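Local coordinates for protein alkaline serine protease (Thermobifida fusca, PDB 2PFE) that probably cuts peptide bonds inside proteins, being the mature protease domain of a secreted, chymotrypsin-like serine endopeptidase of the S1 family, at residues S95-T103 with A133-W144; W144-S155 with T167-L175. One frame throughout, in Å; residues are numbered along the deposited sequence. Where two conformers were deposited one is given.

Contact 1. Residues S95-T103 with A133-W144. With AES (4-(2-aminoethyl)benzenesulfonyl fluoride), chain D.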
loop_
_atom_site.group_PDB
_atom_site.type_symbol
_atom_site.label_atom_id
_atom_site.label_comp_id
_atom_site.label_asym_id
_atom_site.label_seq_id
_atom_site.Cartn_x
_atom_site.Cartn_y
_atom_site.Cartn_z
ATOM N N SER A 95 -9.446 -16.095 -0.137
ATOM C CA SER A 95 -9.948 -15.260 -1.226
ATOM C C SER A 95 -8.850 -14.930 -2.239
ATOM O O SER A 95 -7.675 -14.828 -1.872
ATOM C CB SER A 95 -10.481 -13.942 -0.665
ATOM O OG SER A 95 -11.025 -13.134 -1.707
ATOM N N SER A 96 -9.230 -14.718 -3.491
ATOM C CA SER A 96 -8.312 -14.108 -4.443
ATOM C C SER A 96 -8.039 -12.671 -4.022
ATOM O O SER A 96 -8.862 -12.020 -3.351
ATOM C CB SER A 96 -8.939 -14.123 -5.841
ATOM O OG SER A 96 -10.161 -13.418 -5.829
ATOM N N VAL A 97 -6.891 -12.160 -4.449
ATOM C CA VAL A 97 -6.533 -10.789 -4.173
ATOM C C VAL A 97 -5.504 -10.380 -5.226
ATOM O O VAL A 97 -4.769 -11.227 -5.755
ATOM C CB VAL A 97 -5.992 -10.653 -2.723
ATOM C CG1 VAL A 97 -4.653 -11.386 -2.556
ATOM C CG2 VAL A 97 -5.890 -9.197 -2.276
ATOM N N CYS A 98 -5.473 -9.093 -5.557
ATOM C CA CYS A 98 -4.459 -8.570 -6.471
ATOM C C CYS A 98 -3.810 -7.347 -5.874
ATOM O O CYS A 98 -4.436 -6.629 -5.087
ATOM C CB CYS A 98 -5.074 -8.178 -7.809
ATOM S SG CYS A 98 -5.901 -9.529 -8.720
ATOM N N ARG A 99 -2.550 -7.130 -6.239
ATOM C CA ARG A 99 -1.800 -5.942 -5.847
ATOM C C ARG A 99 -1.303 -5.176 -7.063
ATOM O O ARG A 99 -1.117 -5.737 -8.155
ATOM C CB ARG A 99 -0.609 -6.296 -4.938
ATOM C CG ARG A 99 0.322 -7.412 -5.442
ATOM C CD ARG A 99 1.774 -7.192 -4.988
ATOM N NE ARG A 99 2.301 -5.997 -5.627
ATOM C CZ ARG A 99 2.909 -6.003 -6.814
ATOM N NH1 ARG A 99 3.164 -7.145 -7.442
ATOM N NH2 ARG A 99 3.280 -4.860 -7.378
ATOM N N SER A 100 -1.118 -3.875 -6.855
ATOM C CA SER A 100 -0.580 -2.977 -7.866
ATOM C C SER A 100 0.669 -2.290 -7.350
ATOM O O SER A 100 0.698 -1.829 -6.227
ATOM C CB SER A 100 -1.629 -1.926 -8.242
ATOM O OG SER A 100 -1.165 -1.042 -9.258
ATOM N N GLY A 101 1.705 -2.216 -8.185
ATOM C CA GLY A 101 2.924 -1.504 -7.790
ATOM C C GLY A 101 3.767 -1.075 -8.963
ATOM O O GLY A 101 3.622 -1.593 -10.065
ATOM N N ALA A 102 4.663 -0.132 -8.704
ATOM C CA ALA A 102 5.390 0.563 -9.774
ATOM C C ALA A 102 6.378 -0.308 -10.522
ATOM O O ALA A 102 6.718 -0.018 -11.675
ATOM C CB ALA A 102 6.114 1.773 -9.215
ATOM N N THR A 103 6.854 -1.363 -9.870
ATOM C CA THR A 103 7.885 -2.193 -10.480
ATOM C C THR A 103 7.312 -3.354 -11.298
ATOM O O THR A 103 7.756 -3.610 -12.425
ATOM C CB THR A 103 8.884 -2.699 -9.441
ATOM O OG1 THR A 103 9.506 -1.572 -8.834
ATOM C CG2 THR A 103 9.976 -3.527 -10.080
ATOM N N ALA A 133 0.774 -13.958 -4.096
ATOM C CA ALA A 133 1.190 -13.016 -5.128
ATOM C C ALA A 133 2.663 -12.660 -5.009
ATOM O O ALA A 133 3.214 -12.718 -3.912
ATOM C CB ALA A 133 0.342 -11.754 -5.049
ATOM N N CYS A 134 3.297 -12.304 -6.128
ATOM C CA CYS A 134 4.704 -11.896 -6.113
ATOM C C CYS A 134 4.829 -10.374 -6.043
ATOM O O CYS A 134 3.880 -9.653 -6.350
ATOM C CB CYS A 134 5.416 -12.407 -7.360
ATOM S SG CYS A 134 4.722 -11.697 -8.919
ATOM N N ALA A 135 6.014 -9.896 -5.665
ATOM C CA ALA A 135 6.312 -8.466 -5.653
ATOM C C ALA A 135 7.809 -8.293 -5.762
ATOM O O ALA A 135 8.573 -9.235 -5.496
ATOM C CB ALA A 135 5.805 -7.794 -4.362
ATOM N N GLU A 136 8.224 -7.072 -6.090
ATOM C CA GLU A 136 9.641 -6.716 -6.150
ATOM C C GLU A 136 9.867 -5.329 -5.558
ATOM O O GLU A 136 8.916 -4.553 -5.363
ATOM C CB GLU A 136 10.144 -6.776 -7.596
ATOM C CG GLU A 136 10.077 -8.164 -8.202
ATOM C CD GLU A 136 10.433 -8.177 -9.656
ATOM O OE1 GLU A 136 10.995 -7.154 -10.128
ATOM O OE2 GLU A 136 10.154 -9.209 -10.324
ATOM N N GLY A 137 11.134 -4.989 -5.323
ATOM C CA GLY A 137 11.452 -3.705 -4.730
ATOM C C GLY A 137 10.840 -2.608 -5.594
ATOM O O GLY A 137 10.866 -2.689 -6.830
ATOM N N GLY A 138 10.282 -1.584 -4.948
ATOM C CA GLY A 138 9.576 -0.494 -5.622
ATOM C C GLY A 138 8.073 -0.677 -5.504
ATOM O O GLY A 138 7.326 0.310 -5.611
ATOM N N ASP A 139 7.630 -1.930 -5.310
ATOM C CA ASP A 139 6.193 -2.223 -5.200
ATOM C C ASP A 139 5.658 -1.920 -3.801
ATOM O O ASP A 139 4.453 -1.959 -3.581
ATOM C CB ASP A 139 5.880 -3.695 -5.509
ATOM C CG ASP A 139 6.050 -4.058 -6.980
ATOM O OD1 ASP A 139 5.876 -3.186 -7.878
ATOM O OD2 ASP A 139 6.320 -5.261 -7.251
ATOM N N SER A 140 6.550 -1.702 -2.835
ATOM C CA SER A 140 6.138 -1.597 -1.436
ATOM C C SER A 140 5.242 -0.385 -1.225
ATOM O O SER A 140 5.467 0.654 -1.819
ATOM C CB SER A 140 7.356 -1.561 -0.526
ATOM O OG SER A 140 8.208 -2.668 -0.825
ATOM N N GLY A 141 4.219 -0.556 -0.394
ATOM C CA GLY A 141 3.253 0.475 -0.142
ATOM C C GLY A 141 2.009 0.372 -1.006
ATOM O O GLY A 141 0.976 0.962 -0.670
ATOM N N GLY A 142 2.111 -0.376 -2.107
ATOM C CA GLY A 142 1.053 -0.419 -3.104
ATOM C C GLY A 142 -0.188 -1.138 -2.614
ATOM O O GLY A 142 -0.136 -1.932 -1.683
ATOM N N PRO A 143 -1.318 -0.885 -3.266
ATOM C CA PRO A 143 -2.610 -1.366 -2.794
ATOM C C PRO A 143 -2.901 -2.818 -3.143
ATOM O O PRO A 143 -2.433 -3.329 -4.180
ATOM C CB PRO A 143 -3.590 -0.477 -3.565
ATOM C CG PRO A 143 -2.894 -0.238 -4.906
ATOM C CD PRO A 143 -1.439 -0.059 -4.484
ATOM N N TRP A 144 -3.750 -3.424 -2.320
ATOM C CA TRP A 144 -4.293 -4.765 -2.533
ATOM C C TRP A 144 -5.795 -4.634 -2.608
ATOM O O TRP A 144 -6.397 -3.942 -1.772
ATOM C CB TRP A 144 -3.926 -5.684 -1.354
ATOM C CG TRP A 144 -2.462 -5.958 -1.305
ATOM C CD1 TRP A 144 -1.484 -5.076 -0.962
ATOM C CD2 TRP A 144 -1.785 -7.196 -1.648
ATOM N NE1 TRP A 144 -0.243 -5.667 -1.077
ATOM C CE2 TRP A 144 -0.397 -6.963 -1.496
ATOM C CE3 TRP A 144 -2.221 -8.458 -2.093
ATOM C CZ2 TRP A 144 0.566 -7.948 -1.722
ATOM C CZ3 TRP A 144 -1.251 -9.444 -2.359
ATOM C CH2 TRP A 144 0.129 -9.175 -2.159
HETATM C C3 AES D . 11.052 -6.623 -1.934
HETATM C C2 AES D . 10.330 -5.509 -1.494
HETATM C C1 AES D . 8.939 -5.584 -1.416
HETATM S S AES D . 7.926 -4.232 -0.908
HETATM O O1S AES D . 7.183 -4.481 0.370
HETATM O O2S AES D . 6.752 -4.350 -2.250
HETATM C C6 AES D . 8.278 -6.749 -1.806
HETATM C C5 AES D . 8.997 -7.857 -2.238
HETATM C C4 AES D . 10.385 -7.802 -2.313
HETATM C C7 AES D . 11.103 -9.054 -2.798
HETATM C C8 AES D . 12.561 -9.114 -2.351
HETATM N N8 AES D . 12.995 -10.491 -2.207
HETATM O O HOH W 1 2.326 -3.355 -4.539
#
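R99 and W144 face each other as an antiparallel non-hydrogen-bonded pair where strands 96-101 and 143-146 close the C-terminal barrel of this chymotrypsin-like fold, just beyond the GDSGG motif that carries S140. R99 CB sits over the face of the indole, 3.6 Å from the centroid of its six-membered ring in a CH-pi contact, while V97 CG2 packs at the ring edge. With CG placed between the backbone N and the carbonyl carbon (chi1 51°), R99 carries CG on across the same face and CD past the rim near CZ2, then bends toward the serine loop. R99 NH1 donates to C134 O at 2.8 Å. D139 OD2 lies over a face of the R99 guanidinium, with the carboxylate and guanidinium planes 29° apart, and the salt bridge from R99 NH2 to D139 OD2 (3.1 Å) works by charge alone. T104 OG1 bonds to both NH1 and OD2. A leucine in place of R99 would probably leave the buried D139 carboxylate without its countercharge and C134 O without this donor. D139 suits a tight turn because both oxygens take backbone amides: OD2 that of E136, while D139 OD1 takes T103 N at 2.9 Å. Finally, T103 OG1 donates to a lone pair of G137 O, 2.7 Å away in the carbonyl plane.

Contact 2. Residues W144-S155 with T167-L175; sequences WLTGSQAQGVTS and TFFQPINPL. With AES (4-(2-aminoethyl)benzenesulfonyl fluoride), chain D.
This is a buried antiparallel pairing within the beta hairpin of strands 149-157 and 164-171 in the C-terminal barrel, extended by an aromatic layer on one side and by the start of helix 172-179 at the end. V153 and Q170 form the hydrogen-bonded pair, in which V153 N donates to Q170 O and Q170 N to V153 O, both at 2.9 Å, and S155 N continues the ladder to F168 O. Where the chain turns into the helix, I172 N still reaches Q151 O, but from above the carbonyl plane, 44° out of it. G152 has to be small: a CB there would run into the F169 ring and Q170 O. F169, its CG held between the backbone N and the carbonyl carbon (chi1 73°), sets CB over the indole five-membered ring of W144, 3.6 Å from the centroid, on the face opposite R99. Its own ring leans obliquely, 37° from the indole plane, bringing F169 CD2 to 3.5 Å from W144 CD2. T167 OG1, bonded to A133 O, meets the indole edge at CH2, and W144 NE1 donates to T154 OG1 at 2.8 Å, so the buried N-H is satisfied. On the other face V153 CG2 packs against L175 CD1, and I172 CG2 against A150 CB, aliphatic groups suited to the interior. T154 CG2 comes within 3.0 Å of AES O2S. S155 OG bonds to D59 OD2 and also to Y120 OH, and D59 is the predicted charge-relay aspartate; S155, its backbone held by the ladder, is therefore likely to act from the second shell in positioning that carboxylate.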
loop_
_atom_site.group_PDB
_atom_site.type_symbol
_atom_site.label_atom_id
_atom_site.label_comp_id
_atom_site.label_asym_id
_atom_site.label_seq_id
_atom_site.Cartn_x
_atom_site.Cartn_y
_atom_site.Cartn_z
ATOM N N TRP A 144 -3.750 -3.424 -2.320
ATOM C CA TRP A 144 -4.293 -4.765 -2.533
ATOM C C TRP A 144 -5.795 -4.634 -2.608
ATOM O O TRP A 144 -6.397 -3.942 -1.772
ATOM C CB TRP A 144 -3.926 -5.684 -1.354
ATOM C CG TRP A 144 -2.462 -5.958 -1.305
ATOM C CD1 TRP A 144 -1.484 -5.076 -0.962
ATOM C CD2 TRP A 144 -1.785 -7.196 -1.648
ATOM N NE1 TRP A 144 -0.243 -5.667 -1.077
ATOM C CE2 TRP A 144 -0.397 -6.963 -1.496
ATOM C CE3 TRP A 144 -2.221 -8.458 -2.093
ATOM C CZ2 TRP A 144 0.566 -7.948 -1.722
ATOM C CZ3 TRP A 144 -1.251 -9.444 -2.359
ATOM C CH2 TRP A 144 0.129 -9.175 -2.159
ATOM N N LEU A 145 -6.379 -5.287 -3.605
ATOM C CA LEU A 145 -7.820 -5.274 -3.851
ATOM C C LEU A 145 -8.366 -6.677 -4.012
ATOM O O LEU A 145 -7.741 -7.551 -4.655
ATOM C CB LEU A 145 -8.159 -4.479 -5.126
ATOM C CG LEU A 145 -7.990 -2.963 -5.105
ATOM C CD1 LEU A 145 -8.015 -2.449 -6.542
ATOM C CD2 LEU A 145 -9.052 -2.315 -4.256
ATOM N N THR A 146 -9.515 -6.905 -3.399
ATOM C CA THR A 146 -10.343 -8.039 -3.771
ATOM C C THR A 146 -11.578 -7.411 -4.389
ATOM O O THR A 146 -12.396 -6.799 -3.686
ATOM C CB THR A 146 -10.689 -8.930 -2.568
ATOM O OG1 THR A 146 -9.467 -9.446 -2.018
ATOM C CG2 THR A 146 -11.585 -10.091 -3.012
ATOM N N GLY A 147 -11.705 -7.541 -5.709
ATOM C CA GLY A 147 -12.722 -6.781 -6.456
ATOM C C GLY A 147 -12.498 -5.290 -6.263
ATOM O O GLY A 147 -11.393 -4.792 -6.489
ATOM N N SER A 148 -13.531 -4.580 -5.808
ATOM C CA SER A 148 -13.412 -3.141 -5.534
ATOM C C SER A 148 -13.121 -2.806 -4.052
ATOM O O SER A 148 -13.168 -1.638 -3.632
ATOM C CB SER A 148 -14.684 -2.436 -5.986
ATOM O OG SER A 148 -15.767 -2.925 -5.223
ATOM N N GLN A 149 -12.792 -3.828 -3.265
ATOM C CA GLN A 149 -12.583 -3.654 -1.827
ATOM C C GLN A 149 -11.102 -3.634 -1.441
ATOM O O GLN A 149 -10.368 -4.617 -1.655
ATOM C CB GLN A 149 -13.327 -4.736 -1.027
ATOM C CG GLN A 149 -14.850 -4.760 -1.303
ATOM C CD GLN A 149 -15.590 -3.506 -0.834
ATOM O OE1 GLN A 149 -15.204 -2.859 0.134
ATOM N NE2 GLN A 149 -16.679 -3.171 -1.526
ATOM N N ALA A 150 -10.668 -2.502 -0.879
ATOM C CA ALA A 150 -9.299 -2.314 -0.398
ATOM C C ALA A 150 -8.986 -3.323 0.702
ATOM O O ALA A 150 -9.792 -3.514 1.621
ATOM C CB ALA A 150 -9.131 -0.892 0.137
ATOM N N GLN A 151 -7.820 -3.960 0.607
ATOM C CA GLN A 151 -7.364 -4.982 1.564
ATOM C C GLN A 151 -6.158 -4.583 2.393
ATOM O O GLN A 151 -6.089 -4.970 3.563
ATOM C CB GLN A 151 -7.043 -6.312 0.856
ATOM C CG GLN A 151 -8.240 -6.927 0.125
ATOM C CD GLN A 151 -9.437 -7.129 1.023
ATOM O OE1 GLN A 151 -9.302 -7.719 2.091
ATOM N NE2 GLN A 151 -10.615 -6.636 0.606
ATOM N N GLY A 152 -5.197 -3.867 1.790
ATOM C CA GLY A 152 -3.933 -3.631 2.469
ATOM C C GLY A 152 -2.944 -2.931 1.584
ATOM O O GLY A 152 -3.274 -2.574 0.451
ATOM N N VAL A 153 -1.751 -2.743 2.134
ATOM C CA VAL A 153 -0.634 -2.175 1.416
ATOM C C VAL A 153 0.561 -3.122 1.503
ATOM O O VAL A 153 0.766 -3.790 2.521
ATOM C CB VAL A 153 -0.268 -0.758 1.944
ATOM C CG1 VAL A 153 -1.419 0.225 1.687
ATOM C CG2 VAL A 153 0.045 -0.792 3.414
ATOM N N THR A 154 1.365 -3.161 0.443
ATOM C CA THR A 154 2.454 -4.127 0.380
ATOM C C THR A 154 3.534 -3.840 1.424
ATOM O O THR A 154 4.108 -2.737 1.480
ATOM C CB THR A 154 3.095 -4.143 -1.007
ATOM O OG1 THR A 154 2.066 -4.399 -1.978
ATOM C CG2 THR A 154 4.171 -5.246 -1.097
ATOM N N SER A 155 3.832 -4.860 2.233
ATOM C CA SER A 155 4.840 -4.742 3.289
ATOM C C SER A 155 6.172 -5.403 2.962
ATOM O O SER A 155 7.225 -4.859 3.308
ATOM C CB SER A 155 4.292 -5.323 4.608
ATOM O OG SER A 155 5.260 -5.356 5.661
ATOM N N THR A 167 4.201 -12.816 -0.684
ATOM C CA THR A 167 4.171 -11.404 -0.333
ATOM C C THR A 167 3.236 -11.207 0.811
ATOM O O THR A 167 2.160 -11.795 0.839
ATOM C CB THR A 167 3.579 -10.620 -1.475
ATOM O OG1 THR A 167 2.399 -11.353 -1.860
ATOM C CG2 THR A 167 4.587 -10.501 -2.589
ATOM N N PHE A 168 3.626 -10.305 1.690
ATOM C CA PHE A 168 2.874 -9.928 2.878
ATOM C C PHE A 168 2.291 -8.528 2.695
ATOM O O PHE A 168 2.987 -7.620 2.231
ATOM C CB PHE A 168 3.791 -9.951 4.108
ATOM C CG PHE A 168 4.303 -11.303 4.430
ATOM C CD1 PHE A 168 5.504 -11.771 3.902
ATOM C CD2 PHE A 168 3.567 -12.124 5.254
ATOM C CE1 PHE A 168 5.966 -13.065 4.229
ATOM C CE2 PHE A 168 4.015 -13.399 5.598
ATOM C CZ PHE A 168 5.187 -13.875 5.079
ATOM N N PHE A 169 1.051 -8.346 3.130
ATOM C CA PHE A 169 0.463 -7.020 3.221
ATOM C C PHE A 169 0.055 -6.608 4.636
ATOM O O PHE A 169 -0.337 -7.442 5.442
ATOM C CB PHE A 169 -0.650 -6.793 2.164
ATOM C CG PHE A 169 -1.964 -7.514 2.396
ATOM C CD1 PHE A 169 -2.872 -7.051 3.347
ATOM C CD2 PHE A 169 -2.359 -8.567 1.542
ATOM C CE1 PHE A 169 -4.124 -7.641 3.479
ATOM C CE2 PHE A 169 -3.600 -9.160 1.668
ATOM C CZ PHE A 169 -4.502 -8.692 2.636
ATOM N N GLN A 170 0.163 -5.301 4.878
ATOM C CA GLN A 170 -0.364 -4.662 6.080
ATOM C C GLN A 170 -1.837 -4.385 5.787
ATOM O O GLN A 170 -2.138 -3.627 4.884
ATOM C CB GLN A 170 0.423 -3.357 6.305
ATOM C CG GLN A 170 -0.273 -2.308 7.139
ATOM C CD GLN A 170 -0.477 -2.755 8.579
ATOM O OE1 GLN A 170 -1.613 -2.898 9.048
ATOM N NE2 GLN A 170 0.624 -3.005 9.283
ATOM N N PRO A 171 -2.766 -5.017 6.523
ATOM C CA PRO A 171 -4.194 -4.759 6.321
ATOM C C PRO A 171 -4.541 -3.265 6.425
ATOM O O PRO A 171 -3.937 -2.515 7.221
ATOM C CB PRO A 171 -4.875 -5.604 7.415
ATOM C CG PRO A 171 -3.889 -6.728 7.623
ATOM C CD PRO A 171 -2.540 -6.050 7.548
ATOM N N ILE A 172 -5.469 -2.837 5.577
ATOM C CA ILE A 172 -5.756 -1.410 5.441
ATOM C C ILE A 172 -6.569 -0.834 6.583
ATOM O O ILE A 172 -6.314 0.290 7.018
ATOM C CB ILE A 172 -6.405 -1.068 4.078
ATOM C CG1 ILE A 172 -6.505 0.451 3.859
ATOM C CG2 ILE A 172 -7.786 -1.716 3.914
ATOM C CD1 ILE A 172 -5.165 1.178 3.836
ATOM N N ASN A 173 -7.521 -1.598 7.100
ATOM C CA ASN A 173 -8.380 -1.055 8.129
ATOM C C ASN A 173 -7.658 -0.645 9.426
ATOM O O ASN A 173 -7.975 0.417 9.970
ATOM C CB ASN A 173 -9.594 -1.953 8.360
ATOM C CG ASN A 173 -10.596 -1.871 7.222
ATOM O OD1 ASN A 173 -10.670 -0.870 6.498
ATOM N ND2 ASN A 173 -11.358 -2.937 7.040
ATOM N N PRO A 174 -6.710 -1.472 9.929
ATOM C CA PRO A 174 -5.905 -1.013 11.061
ATOM C C PRO A 174 -5.120 0.271 10.779
ATOM O O PRO A 174 -4.919 1.067 11.687
ATOM C CB PRO A 174 -4.948 -2.183 11.312
ATOM C CG PRO A 174 -5.682 -3.368 10.818
ATOM C CD PRO A 174 -6.387 -2.873 9.587
ATOM N N LEU A 175 -4.672 0.452 9.538
ATOM C CA LEU A 175 -3.904 1.626 9.146
ATOM C C LEU A 175 -4.820 2.866 9.198
ATOM O O LEU A 175 -4.473 3.895 9.787
ATOM C CB LEU A 175 -3.302 1.412 7.741
ATOM C CG LEU A 175 -2.399 2.517 7.178
ATOM C CD1 LEU A 175 -1.513 1.937 6.073
ATOM C CD2 LEU A 175 -3.196 3.687 6.651
HETATM C C3 AES D . 11.052 -6.623 -1.934
HETATM C C2 AES D . 10.330 -5.509 -1.494
HETATM C C1 AES D . 8.939 -5.584 -1.416
HETATM S S AES D . 7.926 -4.232 -0.908
HETATM O O1S AES D . 7.183 -4.481 0.370
HETATM O O2S AES D . 6.752 -4.350 -2.250
HETATM C C6 AES D . 8.278 -6.749 -1.806
HETATM C C5 AES D . 8.997 -7.857 -2.238
HETATM C C4 AES D . 10.385 -7.802 -2.313
HETATM C C7 AES D . 11.103 -9.054 -2.798
HETATM C C8 AES D . 12.561 -9.114 -2.351
HETATM N N8 AES D . 12.995 -10.491 -2.207
#

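The two contacts follow one another along the chain, contact 1 ending at W144, where contact 2 begins, and their centres lie about 9 Å apart. Both belong to the closed antiparallel barrel of the C-terminal half, in which strand 143-146 stands between 96-101 and 149-157, and 149-157 in turn pairs with 164-171. W144 is the shared residue, and C98 O to L145 N, at 2.8 Å, is a probable hydrogen bond joining them directly. Both reach the inhibitor AES: residues 133-144 supply the serine that holds it covalently, and 144-155 the wall beside its sulfonyl oxygens. The C-terminal barrel thus brings these to the cleft between the two barrels, where H35 and D59 of the predicted charge relay come from the other.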